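Local coordinates for protein disulfide oxidoreductase (Xylella fastidiosa, PDB 2REM) that probably acts in the periplasm as a thioredoxin-fold disulfide oxidoreductase of the DsbA type, exchanging disulfide bonds with substrate proteins, at residues A21-K26 with D57-L62. Numbering follows the deposited sequence.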
loop_
_atom_site.group_PDB
_atom_site.type_symbol
_atom_site.label_atom_id
_atom_site.label_comp_id
_atom_site.label_asym_id
_atom_site.label_seq_id
_atom_site.Cartn_x
_atom_site.Cartn_y
_atom_site.Cartn_z
ATOM N N ALA A 21 -5.391 -1.567 10.887
ATOM C CA ALA A 21 -5.112 -2.289 12.131
ATOM C C ALA A 21 -5.432 -1.363 13.314
ATOM O O ALA A 21 -5.395 -0.142 13.141
ATOM C CB ALA A 21 -3.678 -2.691 12.151
ATOM N N PRO A 22 -5.746 -1.926 14.512
ATOM C CA PRO A 22 -5.995 -1.030 15.655
ATOM C C PRO A 22 -4.874 0.007 15.827
ATOM O O PRO A 22 -3.695 -0.306 15.609
ATOM C CB PRO A 22 -6.058 -1.980 16.844
ATOM C CG PRO A 22 -6.564 -3.274 16.254
ATOM C CD PRO A 22 -5.900 -3.348 14.889
ATOM N N LEU A 23 -5.250 1.233 16.172
ATOM C CA LEU A 23 -4.281 2.330 16.235
ATOM C C LEU A 23 -3.271 2.150 17.372
ATOM O O LEU A 23 -2.074 2.326 17.165
ATOM C CB LEU A 23 -4.989 3.680 16.332
ATOM C CG LEU A 23 -5.795 4.000 15.080
ATOM C CD1 LEU A 23 -6.481 5.336 15.205
ATOM C CD2 LEU A 23 -4.908 3.940 13.855
ATOM N N ALA A 24 -3.761 1.789 18.555
ATOM C CA ALA A 24 -2.904 1.564 19.728
ATOM C C ALA A 24 -1.955 2.751 19.981
ATOM O O ALA A 24 -0.723 2.577 20.022
ATOM C CB ALA A 24 -2.119 0.275 19.551
ATOM N N GLY A 25 -2.532 3.942 20.117
ATOM C CA GLY A 25 -1.755 5.189 20.227
ATOM C C GLY A 25 -1.210 5.798 18.929
ATOM O O GLY A 25 -0.835 6.976 18.898
ATOM N N LYS A 26 -1.211 5.019 17.851
ATOM C CA LYS A 26 -0.595 5.434 16.583
ATOM C C LYS A 26 -1.537 6.198 15.644
ATOM O O LYS A 26 -2.767 6.095 15.738
ATOM C CB LYS A 26 -0.043 4.219 15.822
ATOM C CG LYS A 26 0.978 3.385 16.584
ATOM C CD LYS A 26 2.354 4.019 16.614
ATOM C CE LYS A 26 3.223 3.332 17.652
ATOM N NZ LYS A 26 4.689 3.519 17.364
ATOM N N ASP A 57 4.888 8.055 16.401
ATOM C CA ASP A 57 3.457 7.791 16.506
ATOM C C ASP A 57 2.787 7.517 15.148
ATOM O O ASP A 57 1.615 7.154 15.097
ATOM C CB ASP A 57 2.745 8.912 17.268
ATOM C CG ASP A 57 2.837 10.257 16.577
ATOM O OD1 ASP A 57 3.572 10.376 15.579
ATOM O OD2 ASP A 57 2.176 11.210 17.047
ATOM N N VAL A 58 3.519 7.708 14.054
ATOM C CA VAL A 58 3.007 7.312 12.725
ATOM C C VAL A 58 3.302 5.837 12.420
ATOM O O VAL A 58 4.457 5.389 12.488
ATOM C CB VAL A 58 3.501 8.242 11.561
ATOM C CG1 VAL A 58 2.970 7.749 10.191
ATOM C CG2 VAL A 58 3.049 9.674 11.782
ATOM N N ARG A 59 2.250 5.078 12.120
ATOM C CA ARG A 59 2.412 3.742 11.588
ATOM C C ARG A 59 2.097 3.804 10.097
ATOM O O ARG A 59 0.948 3.957 9.697
ATOM C CB ARG A 59 1.514 2.726 12.299
ATOM C CG ARG A 59 1.711 1.292 11.816
ATOM C CD ARG A 59 0.886 0.309 12.627
ATOM N NE ARG A 59 -0.541 0.487 12.363
ATOM C CZ ARG A 59 -1.481 0.614 13.292
ATOM N NH1 ARG A 59 -1.172 0.554 14.585
ATOM N NH2 ARG A 59 -2.757 0.769 12.908
ATOM N N PHE A 60 3.136 3.701 9.284
ATOM C CA PHE A 60 2.969 3.764 7.840
ATOM C C PHE A 60 2.887 2.351 7.281
ATOM O O PHE A 60 3.784 1.531 7.494
ATOM C CB PHE A 60 4.116 4.562 7.218
ATOM C CG PHE A 60 4.179 4.460 5.728
ATOM C CD1 PHE A 60 3.089 4.780 4.952
ATOM C CD2 PHE A 60 5.353 4.037 5.108
ATOM C CE1 PHE A 60 3.141 4.658 3.568
ATOM C CE2 PHE A 60 5.423 3.925 3.714
ATOM C CZ PHE A 60 4.311 4.232 2.955
ATOM N N THR A 61 1.803 2.069 6.581
ATOM C CA THR A 61 1.496 0.708 6.187
ATOM C C THR A 61 1.143 0.688 4.722
ATOM O O THR A 61 0.383 1.528 4.251
ATOM C CB THR A 61 0.336 0.158 7.022
ATOM O OG1 THR A 61 0.734 0.170 8.390
ATOM C CG2 THR A 61 -0.036 -1.271 6.596
ATOM N N LEU A 62 1.719 -0.259 3.996
ATOM C CA LEU A 62 1.310 -0.510 2.621
ATOM C C LEU A 62 0.190 -1.501 2.600
ATOM O O LEU A 62 0.247 -2.539 3.291
ATOM C CB LEU A 62 2.488 -1.064 1.795
ATOM C CG LEU A 62 3.704 -0.160 1.695
ATOM C CD1 LEU A 62 4.722 -0.830 0.813
ATOM C CD2 LEU A 62 3.355 1.231 1.157
#
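Arg-59 reaches from its strand into the loop 21-26, and its guanidinium takes hold of three successive backbone carbonyls, those of Ala-21, Pro-22 and Leu-23. The one bond of the four not weak runs from Arg-59 NH1 to Pro-22 O at 2.9 Å, with an N-H...O angle of 134° and the oxygen at the guanidinium edge, 24° out of its plane. Pro-22 O also receives a weak bond from NH2 of Arg-59, so both terminal nitrogens grip one oxygen. Two further weak bonds flank it: Arg-59 NH2 lies 2.8 Å from Ala-21 O, though poorly aligned, and Arg-59 NH1 lies 3.3 Å from Leu-23 O. Leu-23 O also accepts the Lys-26 N bond that closes the type I' turn 23-26, which ties Arg-59 to the turn itself. With CG anti to the backbone N (chi1 -177°), the arginine chain leaves the strand toward the loop. Ala-21 CB covers one face of the guanidinium, 3.7 Å from Arg-59 NH2.

The backbones close up at Lys-26, whose CA meets Asp-57 O at 3.2 Å in a CA-H...O contact, with Lys-26 CB and CD also against that oxygen. Lys-26 NZ goes on to Lys-56 O. On the loose side, Pro-22, Ala-24 and Gly-25 are exposed.

Glu-28 salt-bridges Arg-59 and accepts a bond from Ala-21 N, while Asp-57 pairs with Arg-187 of helix 172-190. At this surface of the thioredoxin fold, the loop entering strand 27-33 meets edge strand 58-64, which pairs parallel to 27-33 and turns Phe-60 onto helix 38-52.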